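Uncharacterized protein (PDB 4Q88) is of unknown function but belongs to glycoside hydrolase family 88 and is probably a hydrolase acting on carbohydrates. Local coordinates at residues Asp143-Val148 with Gln170-Thr175; Asp176-Asp181 with Arg189-Pro194; Trp84-Gly89 with Leu136-Trp141; Leu163-Leu168 with Ala228-Arg233. All blocks are in the same frame, centred on the assembly; numbering follows the deposited sequence.

Three of the four contacts draw on one helix, 163-179: its first turn serves contact 4, its later turns contact 1, and its end, with the short strand 180-181, contact 2. Contact 3 comes first along the chain and closes before the others open; the segments of contacts 1 and 4 alternate, and contact 2 is nested inside the span closed by contact 4. Contacts 1 and 3, with centres about 10 Å apart, touch where T175 OG1 probably hydrogen-bonds to W139 O, while the centres of contacts 2 and 4 are about 23 Å apart. Helix 163-179 is thus tied to a preceding helix and to three loops, consistent with the (alpha/alpha)6 barrel known for family 88.

Contact 1: residues Asp143-Val148 with Gln170-Thr175; sequences DALYMV and QYLTVT
L145 rests its branched end on L172 and T175 of the next helix. Its CD2 does most of the touching, lying 3.9 Å from CD1 of L172 and equally 3.9 Å from OG1 of T175. The two leucine side chains cross at about a right angle, and CD1 of L145 also comes near the same L172 methyl, at 4.1 Å from L172 CD1. With T175 the approach is tip to tip: L145 CD2 sits against both branches, the methyl CG2 of T175 being 4.0 Å away. L172 reaches the contact because its CG is turned anti to the backbone N (chi1 164°), which swings CD1 toward the other helix although its CB does not point there. In T175 a chi1 of -59° sets both OG1 and CG2 against L145 CD2. That hydroxyl is buried, and its polar partner is the backbone O of W139 rather than anything on 143-148, so the contact proper is apolar. The CA atoms of L145 and L172 are 7.7 Å apart, the closest pair between the two segments. The pair belongs to successive helices running in roughly opposite directions, the first turns of 144-159 facing the later turns of 163-179. W139 packs on L145 and, through its ring, edge-to-face on Y171; F219 of helix 209-225 touches L172, and helix 117-132 meets V148 and Y171.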
# COMPACT_ATOMS: atom_id res chain seq x y z
N ASP A 143 1.74 -3.68 7.74
CA ASP A 143 1.40 -2.52 6.93
C ASP A 143 2.68 -1.70 6.58
O ASP A 143 2.73 -0.99 5.57
CB ASP A 143 0.41 -1.57 7.60
CG ASP A 143 -0.71 -2.24 8.37
OD1 ASP A 143 -0.58 -3.34 8.93
OD2 ASP A 143 -1.72 -1.56 8.53
N ALA A 144 3.71 -1.80 7.42
CA ALA A 144 4.98 -1.11 7.25
C ALA A 144 5.59 -1.42 5.93
O ALA A 144 6.31 -0.58 5.36
CB ALA A 144 5.98 -1.49 8.32
N LEU A 145 5.36 -2.63 5.42
CA LEU A 145 5.90 -2.93 4.12
C LEU A 145 5.45 -1.98 3.01
O LEU A 145 6.25 -1.62 2.14
CB LEU A 145 5.67 -4.39 3.72
CG LEU A 145 6.17 -5.47 4.71
CD1 LEU A 145 5.96 -6.85 4.08
CD2 LEU A 145 7.64 -5.25 5.05
N TYR A 146 4.17 -1.65 2.93
CA TYR A 146 3.75 -0.68 1.97
C TYR A 146 4.26 0.69 2.35
O TYR A 146 4.65 1.48 1.46
CB TYR A 146 2.22 -0.67 1.82
CG TYR A 146 1.75 0.26 0.73
CD1 TYR A 146 1.55 1.62 0.98
CD2 TYR A 146 1.56 -0.20 -0.58
CE1 TYR A 146 1.17 2.47 -0.07
CE2 TYR A 146 1.16 0.63 -1.58
CZ TYR A 146 1.00 1.98 -1.35
OH TYR A 146 0.63 2.79 -2.41
N MSE A 147 4.25 1.03 3.64
CA MSE A 147 4.64 2.39 4.02
C MSE A 147 6.11 2.68 3.63
O MSE A 147 6.46 3.79 3.21
CB MSE A 147 4.43 2.58 5.51
CG MSE A 147 3.01 2.36 6.00
SE MSE A 147 1.59 3.18 4.90
CE MSE A 147 0.36 1.65 5.02
N VAL A 148 6.96 1.69 3.78
CA VAL A 148 8.41 1.90 3.73
C VAL A 148 9.18 1.15 2.66
O VAL A 148 10.18 1.71 2.12
CB VAL A 148 9.07 1.76 5.13
CG1 VAL A 148 10.41 2.45 5.15
CG2 VAL A 148 8.22 2.36 6.24
N GLN A 170 17.27 -6.42 4.81
CA GLN A 170 17.53 -6.74 6.18
C GLN A 170 16.27 -6.50 7.04
O GLN A 170 15.90 -7.36 7.83
CB GLN A 170 18.71 -5.96 6.67
CG GLN A 170 19.11 -6.33 8.06
CD GLN A 170 20.42 -5.71 8.46
OE1 GLN A 170 20.71 -4.54 8.17
NE2 GLN A 170 21.22 -6.48 9.16
N TYR A 171 15.61 -5.35 6.85
CA TYR A 171 14.37 -5.07 7.58
C TYR A 171 13.25 -6.05 7.22
O TYR A 171 12.48 -6.47 8.08
CB TYR A 171 13.92 -3.62 7.38
CG TYR A 171 14.88 -2.53 7.84
CD1 TYR A 171 15.84 -2.75 8.84
CD2 TYR A 171 14.80 -1.26 7.31
CE1 TYR A 171 16.70 -1.73 9.28
CE2 TYR A 171 15.66 -0.24 7.72
CZ TYR A 171 16.61 -0.48 8.71
OH TYR A 171 17.43 0.54 9.17
N LEU A 172 13.11 -6.38 5.94
CA LEU A 172 12.05 -7.30 5.50
C LEU A 172 12.29 -8.68 6.09
O LEU A 172 11.35 -9.33 6.56
CB LEU A 172 11.97 -7.37 4.00
CG LEU A 172 11.18 -8.55 3.43
CD1 LEU A 172 9.72 -8.36 3.79
CD2 LEU A 172 11.39 -8.61 1.91
N THR A 173 13.55 -9.06 6.21
CA THR A 173 13.89 -10.37 6.82
C THR A 173 13.37 -10.45 8.23
O THR A 173 12.87 -11.50 8.65
CB THR A 173 15.41 -10.64 6.76
OG1 THR A 173 15.78 -10.73 5.40
CG2 THR A 173 15.75 -11.93 7.38
N VAL A 174 13.47 -9.36 8.99
CA VAL A 174 12.96 -9.33 10.34
C VAL A 174 11.41 -9.38 10.37
O VAL A 174 10.81 -10.08 11.19
CB VAL A 174 13.53 -8.14 11.14
CG1 VAL A 174 12.91 -8.06 12.52
CG2 VAL A 174 15.04 -8.33 11.33
N THR A 175 10.77 -8.64 9.50
CA THR A 175 9.31 -8.70 9.35
C THR A 175 8.88 -10.14 9.13
O THR A 175 7.96 -10.65 9.82
CB THR A 175 8.83 -7.82 8.19
OG1 THR A 175 9.24 -6.45 8.43
CG2 THR A 175 7.28 -7.95 8.02

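Contact 2: residues Asp176-Asp181 with Arg189-Pro194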
# COMPACT_ATOMS: atom_id res chain seq x y z
N ASP A 176 9.56 -10.82 8.21
CA ASP A 176 9.23 -12.21 7.89
C ASP A 176 9.36 -13.11 9.11
O ASP A 176 8.52 -14.02 9.33
CB ASP A 176 10.13 -12.77 6.82
CG ASP A 176 9.79 -12.24 5.41
OD1 ASP A 176 8.82 -11.45 5.25
OD2 ASP A 176 10.49 -12.65 4.45
N SER A 177 10.42 -12.89 9.88
CA SER A 177 10.68 -13.73 11.07
C SER A 177 9.55 -13.62 12.07
O SER A 177 9.31 -14.57 12.80
CB SER A 177 12.01 -13.33 11.76
OG SER A 177 11.88 -12.12 12.56
N ILE A 178 8.88 -12.49 12.13
CA ILE A 178 7.79 -12.29 13.08
C ILE A 178 6.42 -12.76 12.52
O ILE A 178 5.58 -13.32 13.25
CB ILE A 178 7.69 -10.79 13.52
CG1 ILE A 178 8.99 -10.24 14.13
CG2 ILE A 178 6.55 -10.63 14.54
CD1 ILE A 178 9.02 -8.70 14.09
N MSE A 179 6.18 -12.51 11.24
CA MSE A 179 4.80 -12.52 10.65
C MSE A 179 4.56 -13.43 9.46
O MSE A 179 3.39 -13.71 9.12
CB MSE A 179 4.46 -11.10 10.20
CG MSE A 179 4.10 -10.27 11.38
SE MSE A 179 4.17 -8.36 10.88
CE MSE A 179 5.95 -8.06 11.56
N TYR A 180 5.62 -13.83 8.74
CA TYR A 180 5.42 -14.58 7.52
C TYR A 180 5.14 -16.05 7.81
O TYR A 180 5.94 -16.70 8.51
CB TYR A 180 6.60 -14.41 6.54
CG TYR A 180 6.36 -15.14 5.23
CD1 TYR A 180 5.35 -14.71 4.33
CD2 TYR A 180 7.08 -16.26 4.89
CE1 TYR A 180 5.10 -15.40 3.15
CE2 TYR A 180 6.87 -16.92 3.71
CZ TYR A 180 5.87 -16.49 2.84
OH TYR A 180 5.70 -17.20 1.67
N ASP A 181 4.02 -16.57 7.33
CA ASP A 181 3.69 -17.98 7.55
C ASP A 181 4.18 -18.73 6.28
O ASP A 181 3.60 -18.61 5.24
CB ASP A 181 2.22 -18.21 7.80
CG ASP A 181 1.88 -19.65 8.14
OD1 ASP A 181 2.35 -20.53 7.43
OD2 ASP A 181 1.09 -19.90 9.07
N ARG A 189 -0.75 -10.03 10.69
CA ARG A 189 -0.65 -8.58 10.73
C ARG A 189 0.35 -7.99 11.72
O ARG A 189 0.84 -6.90 11.50
CB ARG A 189 -1.99 -7.91 10.81
CG ARG A 189 -2.62 -7.91 12.17
CD ARG A 189 -3.91 -7.11 12.18
NE ARG A 189 -3.73 -5.64 12.16
CZ ARG A 189 -4.74 -4.79 12.36
NH1 ARG A 189 -5.98 -5.26 12.62
NH2 ARG A 189 -4.54 -3.47 12.31
N ASP A 190 0.66 -8.71 12.80
CA ASP A 190 1.71 -8.34 13.74
C ASP A 190 1.91 -9.54 14.68
O ASP A 190 1.21 -10.58 14.54
CB ASP A 190 1.40 -7.03 14.50
CG ASP A 190 0.15 -7.14 15.40
OD1 ASP A 190 -0.00 -8.15 16.14
OD2 ASP A 190 -0.68 -6.20 15.31
N ALA A 191 2.82 -9.41 15.63
CA ALA A 191 3.15 -10.55 16.51
C ALA A 191 2.04 -11.12 17.39
O ALA A 191 2.22 -12.21 17.97
CB ALA A 191 4.36 -10.19 17.38
N LYS A 192 0.92 -10.45 17.52
CA LYS A 192 -0.18 -10.98 18.32
C LYS A 192 -0.95 -12.06 17.61
O LYS A 192 -1.61 -12.87 18.30
CB LYS A 192 -1.14 -9.88 18.73
CG LYS A 192 -0.48 -8.84 19.61
CD LYS A 192 -1.49 -7.87 20.22
CE LYS A 192 -2.67 -7.53 19.31
NZ LYS A 192 -3.53 -6.46 19.90
N TYR A 193 -0.82 -12.13 16.27
CA TYR A 193 -1.71 -12.95 15.46
C TYR A 193 -1.29 -14.36 15.04
O TYR A 193 -2.13 -15.13 14.61
CB TYR A 193 -2.21 -12.12 14.28
CG TYR A 193 -3.10 -11.02 14.70
CD1 TYR A 193 -2.58 -9.79 15.07
CD2 TYR A 193 -4.48 -11.21 14.77
CE1 TYR A 193 -3.39 -8.77 15.52
CE2 TYR A 193 -5.32 -10.19 15.23
CZ TYR A 193 -4.77 -8.97 15.58
OH TYR A 193 -5.59 -7.94 15.99
N PRO A 194 -0.01 -14.77 15.20
CA PRO A 194 0.27 -16.12 14.67
C PRO A 194 -0.49 -17.28 15.33
O PRO A 194 -0.83 -17.23 16.52
CB PRO A 194 1.79 -16.29 14.91
CG PRO A 194 2.29 -14.89 14.77
CD PRO A 194 1.25 -14.00 15.39
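I178 and M179, the last two residues of helix 163-179, lie against the chain that returns after the strand hairpin. The branch methyl CG2 of I178 meets CB of A191 at 3.6 Å, a small apolar touch near the surface. Next to it the selenomethionine M179 lays its side chain along the backbone of the loop: SE is 3.7 Å from the carbonyl O of R189, and CG is 3.9 Å from CA of D190. Its CG stands beside the backbone N (chi1 -78°), and a bend at chi3 turns the terminal CE aside to pack on W139 and H140. P194 closes the other end with its ring, CG being 3.9 Å from O of I178. Further out, the loop is held in shape by its own bonds. D190 OD1 accepts from K192 N at 2.8 Å, nearly in line with its C-O bond, forming an Asx turn, while Y193 N bonds to D190 O at 3.1 Å and closes a type I turn that presents A191. R189 lays its CD on one face of the Y193 ring, 3.7 Å above the plane, and makes a cation-pi contact with W208. Backbone bonds of M179 to Y188 and of R189 to V142 fix both sides. The contact thus joins the end of helix 163-179, just before strand 180-181 pairs antiparallel with 186-187, to the loop leading toward helix 209-225.

Contact 3: residues Trp84-Gly89 with Leu136-Trp141. With EDO (1,2-ethanediol), chain D.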
# COMPACT_ATOMS: atom_id res chain seq x y z
N TRP A 84 13.84 10.31 19.00
CA TRP A 84 13.10 9.69 17.90
C TRP A 84 12.61 8.28 18.27
O TRP A 84 13.33 7.48 18.87
CB TRP A 84 13.93 9.63 16.61
CG TRP A 84 14.13 10.94 15.97
CD1 TRP A 84 13.73 12.18 16.46
CD2 TRP A 84 14.75 11.20 14.71
NE1 TRP A 84 14.09 13.16 15.58
CE2 TRP A 84 14.73 12.60 14.51
CE3 TRP A 84 15.34 10.40 13.74
CZ2 TRP A 84 15.24 13.20 13.35
CZ3 TRP A 84 15.87 10.99 12.60
CH2 TRP A 84 15.82 12.39 12.42
N ARG A 85 11.35 8.04 17.98
CA ARG A 85 10.69 6.76 18.28
C ARG A 85 10.23 6.08 17.02
O ARG A 85 10.03 6.71 15.96
CB ARG A 85 9.50 6.99 19.18
CG ARG A 85 9.86 7.60 20.50
CD ARG A 85 8.74 7.38 21.49
NE ARG A 85 9.32 7.52 22.82
CZ ARG A 85 9.01 6.76 23.87
NH1 ARG A 85 8.08 5.80 23.78
NH2 ARG A 85 9.65 6.98 25.01
N SER A 86 10.09 4.75 17.12
CA SER A 86 9.69 3.91 16.01
C SER A 86 8.46 3.03 16.26
O SER A 86 8.15 2.18 15.43
CB SER A 86 10.85 3.00 15.63
OG SER A 86 11.17 2.14 16.70
N THR A 87 7.76 3.23 17.37
CA THR A 87 6.48 2.59 17.62
C THR A 87 5.35 3.55 17.26
O THR A 87 5.61 4.65 16.80
CB THR A 87 6.38 2.16 19.08
OG1 THR A 87 6.58 3.32 19.90
CG2 THR A 87 7.47 1.12 19.41
N TYR A 88 4.08 3.14 17.45
CA TYR A 88 2.94 4.01 17.04
C TYR A 88 2.89 5.33 17.82
O TYR A 88 2.87 5.32 19.04
CB TYR A 88 1.56 3.36 17.21
CG TYR A 88 0.46 4.23 16.56
CD1 TYR A 88 -0.20 5.23 17.27
CD2 TYR A 88 0.09 4.04 15.23
CE1 TYR A 88 -1.17 6.02 16.68
CE2 TYR A 88 -0.88 4.82 14.62
CZ TYR A 88 -1.49 5.84 15.35
OH TYR A 88 -2.47 6.62 14.74
N GLY A 89 2.83 6.43 17.10
CA GLY A 89 2.51 7.73 17.72
C GLY A 89 2.27 8.79 16.69
O GLY A 89 2.67 8.64 15.52
N LEU A 136 17.05 -3.47 13.88
CA LEU A 136 16.57 -4.06 12.67
C LEU A 136 15.06 -4.24 12.58
O LEU A 136 14.58 -4.59 11.51
CB LEU A 136 17.23 -5.38 12.39
CG LEU A 136 18.79 -5.38 12.40
CD1 LEU A 136 19.33 -6.78 12.29
CD2 LEU A 136 19.31 -4.49 11.29
N ASP A 137 14.35 -4.16 13.72
CA ASP A 137 12.95 -4.51 13.78
C ASP A 137 12.05 -3.30 13.64
O ASP A 137 11.04 -3.16 14.32
CB ASP A 137 12.66 -5.32 15.06
CG ASP A 137 12.91 -4.51 16.33
OD1 ASP A 137 13.61 -3.48 16.32
OD2 ASP A 137 12.37 -4.92 17.37
N TYR A 138 12.38 -2.42 12.71
CA TYR A 138 11.57 -1.25 12.44
C TYR A 138 10.20 -1.55 11.82
O TYR A 138 9.29 -0.72 11.94
CB TYR A 138 12.33 -0.29 11.52
CG TYR A 138 13.44 0.49 12.23
CD1 TYR A 138 13.12 1.59 13.05
CD2 TYR A 138 14.80 0.15 12.09
CE1 TYR A 138 14.11 2.31 13.70
CE2 TYR A 138 15.77 0.84 12.74
CZ TYR A 138 15.44 1.93 13.54
OH TYR A 138 16.42 2.63 14.17
N TRP A 139 10.08 -2.67 11.10
CA TRP A 139 8.86 -2.97 10.32
C TRP A 139 8.20 -4.13 11.08
O TRP A 139 8.14 -5.28 10.63
CB TRP A 139 9.25 -3.37 8.87
CG TRP A 139 9.89 -2.28 8.12
CD1 TRP A 139 9.96 -0.95 8.48
CD2 TRP A 139 10.52 -2.39 6.86
NE1 TRP A 139 10.62 -0.24 7.52
CE2 TRP A 139 10.99 -1.11 6.52
CE3 TRP A 139 10.77 -3.47 5.99
CZ2 TRP A 139 11.65 -0.85 5.33
CZ3 TRP A 139 11.47 -3.21 4.81
CH2 TRP A 139 11.90 -1.93 4.49
N HIS A 140 7.70 -3.80 12.25
CA HIS A 140 7.16 -4.78 13.22
C HIS A 140 5.62 -4.99 13.09
O HIS A 140 4.99 -5.63 13.96
CB HIS A 140 7.48 -4.33 14.70
CG HIS A 140 7.10 -2.90 15.00
ND1 HIS A 140 5.87 -2.53 15.48
CD2 HIS A 140 7.82 -1.76 14.89
CE1 HIS A 140 5.82 -1.21 15.61
NE2 HIS A 140 7.00 -0.72 15.29
N TRP A 141 5.03 -4.41 12.04
CA TRP A 141 3.60 -4.60 11.69
C TRP A 141 3.54 -4.69 10.18
O TRP A 141 4.35 -4.04 9.49
CB TRP A 141 2.71 -3.52 12.34
CG TRP A 141 2.70 -2.22 11.68
CD1 TRP A 141 1.65 -1.67 10.99
CD2 TRP A 141 3.76 -1.23 11.65
NE1 TRP A 141 2.00 -0.41 10.51
CE2 TRP A 141 3.30 -0.15 10.86
CE3 TRP A 141 5.07 -1.20 12.14
CZ2 TRP A 141 4.09 0.96 10.58
CZ3 TRP A 141 5.87 -0.11 11.83
CH2 TRP A 141 5.36 0.97 11.09
C1 EDO D . 10.61 3.71 19.98
O1 EDO D . 11.83 3.06 19.68
C2 EDO D . 10.03 3.23 21.31
O2 EDO D . 8.70 3.79 21.48
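The imidazole of H140 points its NE2 edge at the backbone of S86, and the ring of Y138 turns its own edge to the same residue. The H140 bond is 3.1 Å from NE2 to S86 O and nearly straight (171°), with the oxygen lying in the ring plane; seen from the carbonyl, the donor is bent off the C=O direction (140°) and tilted somewhat out of the carbonyl plane. H140 is placed for this by a chi1 of 50°, which sets CG between its backbone N and carbonyl carbon. CE3 of W141 lies over the centre of one imidazole face, 3.5 Å above it, while D137 O sits at the ring edge, in plane, on the CD2 side. Y138 contributes carbon only: its CD1 is 3.7 Å from S86 CB, which arrives near the ring plane, and its hydroxyl is bonded to T133. The Y138 ring also meets Y171 of helix 163-179 edge-to-face. On the loop 84-89, T87 OG1 shares a hydrogen bond of 2.7 Å with O2 of an ethanediol probably left from crystallisation, and R85 NH1 comes within 3.1 Å of that same O2. Were H140 an alanine, the S86 carbonyl would probably lose this donor and W141 CE3 the imidazole face on which it rests, giving the 84-89 loop more freedom to shift. Since the acceptor is a main-chain oxygen, NE2 acts as donor here, and the two irregular loops are joined by one directional polar bond backed by aromatic carbon.

Contact 4: residues Leu163-Leu168 with Ala228-Arg233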
# COMPACT_ATOMS: atom_id res chain seq x y z
N LEU A 163 23.14 1.08 0.29
CA LEU A 163 22.69 0.68 1.60
C LEU A 163 21.15 0.62 1.64
O LEU A 163 20.59 -0.18 2.38
CB LEU A 163 23.19 1.64 2.68
CG LEU A 163 23.01 1.21 4.14
CD1 LEU A 163 23.67 -0.13 4.39
CD2 LEU A 163 23.55 2.26 5.13
N TYR A 164 20.47 1.49 0.88
CA TYR A 164 19.00 1.44 0.81
C TYR A 164 18.53 0.03 0.42
O TYR A 164 17.55 -0.49 0.96
CB TYR A 164 18.44 2.47 -0.18
CG TYR A 164 18.41 3.89 0.38
CD1 TYR A 164 17.46 4.26 1.33
CD2 TYR A 164 19.28 4.89 -0.10
CE1 TYR A 164 17.41 5.56 1.81
CE2 TYR A 164 19.24 6.20 0.40
CZ TYR A 164 18.32 6.51 1.36
OH TYR A 164 18.26 7.80 1.87
N LEU A 165 19.20 -0.57 -0.52
CA LEU A 165 18.76 -1.86 -1.05
C LEU A 165 19.18 -3.01 -0.17
O LEU A 165 18.46 -4.02 -0.12
CB LEU A 165 19.20 -2.05 -2.51
CG LEU A 165 18.71 -0.93 -3.46
CD1 LEU A 165 19.19 -1.25 -4.86
CD2 LEU A 165 17.22 -0.71 -3.45
N GLU A 166 20.29 -2.90 0.56
CA GLU A 166 20.68 -3.90 1.55
C GLU A 166 19.75 -3.82 2.78
O GLU A 166 19.26 -4.83 3.28
CB GLU A 166 22.16 -3.75 1.96
CG GLU A 166 22.63 -4.57 3.16
CD GLU A 166 22.42 -6.06 3.04
OE1 GLU A 166 22.65 -6.60 1.92
OE2 GLU A 166 22.03 -6.71 4.06
N LYS A 167 19.45 -2.61 3.25
CA LYS A 167 18.56 -2.48 4.40
C LYS A 167 17.11 -2.84 4.08
O LYS A 167 16.36 -3.29 5.00
CB LYS A 167 18.68 -1.07 5.00
CG LYS A 167 20.00 -0.85 5.77
CD LYS A 167 19.93 -1.37 7.20
CE LYS A 167 21.29 -1.43 7.89
NZ LYS A 167 21.22 -2.06 9.23
N LEU A 168 16.69 -2.60 2.83
CA LEU A 168 15.36 -3.10 2.37
C LEU A 168 15.24 -4.61 2.73
O LEU A 168 14.29 -5.03 3.40
CB LEU A 168 15.19 -2.88 0.86
CG LEU A 168 14.03 -3.60 0.15
CD1 LEU A 168 12.72 -3.16 0.74
CD2 LEU A 168 14.08 -3.27 -1.33
N ALA A 228 17.22 -4.11 -12.04
CA ALA A 228 17.16 -5.49 -12.54
C ALA A 228 18.24 -6.42 -11.97
O ALA A 228 18.03 -7.65 -11.89
CB ALA A 228 17.24 -5.47 -14.06
N GLU A 229 19.40 -5.86 -11.66
CA GLU A 229 20.60 -6.58 -11.24
C GLU A 229 20.67 -6.81 -9.74
O GLU A 229 21.63 -7.39 -9.25
CB GLU A 229 21.88 -5.81 -11.67
CG GLU A 229 21.97 -5.49 -13.17
CD GLU A 229 21.17 -4.25 -13.61
OE1 GLU A 229 20.61 -3.53 -12.74
OE2 GLU A 229 21.12 -4.00 -14.85
N ASP A 230 19.68 -6.32 -8.99
CA ASP A 230 19.80 -6.36 -7.54
C ASP A 230 19.85 -7.82 -7.07
O ASP A 230 19.08 -8.68 -7.51
CB ASP A 230 18.67 -5.64 -6.83
CG ASP A 230 18.85 -5.62 -5.33
OD1 ASP A 230 19.70 -4.82 -4.85
OD2 ASP A 230 18.15 -6.41 -4.61
N LYS A 231 20.72 -8.05 -6.10
CA LYS A 231 20.99 -9.42 -5.65
C LYS A 231 19.82 -10.11 -4.95
O LYS A 231 19.83 -11.34 -4.84
CB LYS A 231 22.24 -9.45 -4.77
CG LYS A 231 22.10 -8.84 -3.39
CD LYS A 231 23.39 -8.91 -2.56
CE LYS A 231 24.37 -7.80 -2.93
NZ LYS A 231 23.90 -6.42 -2.61
N TYR A 232 18.83 -9.36 -4.51
CA TYR A 232 17.70 -9.94 -3.81
C TYR A 232 16.46 -9.96 -4.69
O TYR A 232 15.40 -10.41 -4.25
CB TYR A 232 17.44 -9.14 -2.55
CG TYR A 232 18.61 -9.14 -1.58
CD1 TYR A 232 19.09 -10.33 -1.01
CD2 TYR A 232 19.21 -7.96 -1.22
CE1 TYR A 232 20.16 -10.31 -0.12
CE2 TYR A 232 20.27 -7.91 -0.35
CZ TYR A 232 20.74 -9.10 0.22
OH TYR A 232 21.79 -9.00 1.10
N ARG A 233 16.54 -9.49 -5.92
CA ARG A 233 15.37 -9.40 -6.77
C ARG A 233 14.64 -10.73 -6.97
O ARG A 233 13.40 -10.75 -6.91
CB ARG A 233 15.70 -8.76 -8.15
CG ARG A 233 14.53 -8.49 -9.10
CD ARG A 233 14.98 -7.64 -10.31
NE ARG A 233 13.85 -7.35 -11.19
CZ ARG A 233 13.43 -8.15 -12.16
NH1 ARG A 233 14.09 -9.29 -12.43
NH2 ARG A 233 12.34 -7.84 -12.89
O HOH W 1 17.02 -5.27 -2.21
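Y232 presents its ring edge to E166: the carboxylate oxygen OE1 lies in the ring plane and accepts from Y232 OH at 2.7 Å, using its syn lone pair, with carboxylate and ring planes 65° apart. One face of the ring carries CG of K231, 3.6 Å above the plane and over its centre, and the imidazole of H169 also stacks on this tyrosine. E166 reaches the hydroxyl through a bend at its second torsion, and because a second conformer of E166 exists, this bond may be only part-time. K231 NZ stays 4.7 Å from E166 OE1, not in contact, though its charge would probably favour the carboxylate. The other flat group is the carboxylate of D230, whose CG is anti to the backbone N (chi1 -177°), extending it toward the start of helix 163-179. OD1 rests on L165, 3.6 Å from CD1, whereas OD2 takes Y232 N at 3.0 Å from well above the carboxylate plane (57° out of it), a capping bond ahead of helix 233-249. A water bridges the segments, donating to L165 O at 2.8 Å and to D230 OD2 at 2.9 Å. A leucine at Y232 would lose the hydroxyl and the flat ring, and would probably leave E166 free to turn and H169 without its stacking partner. The type I turn from D230 to R233 thus leads from the loop after helix 209-225 into helix 233-249 and meets the first turn of helix 163-179, where L165 is also packed by Y156 of helix 144-159.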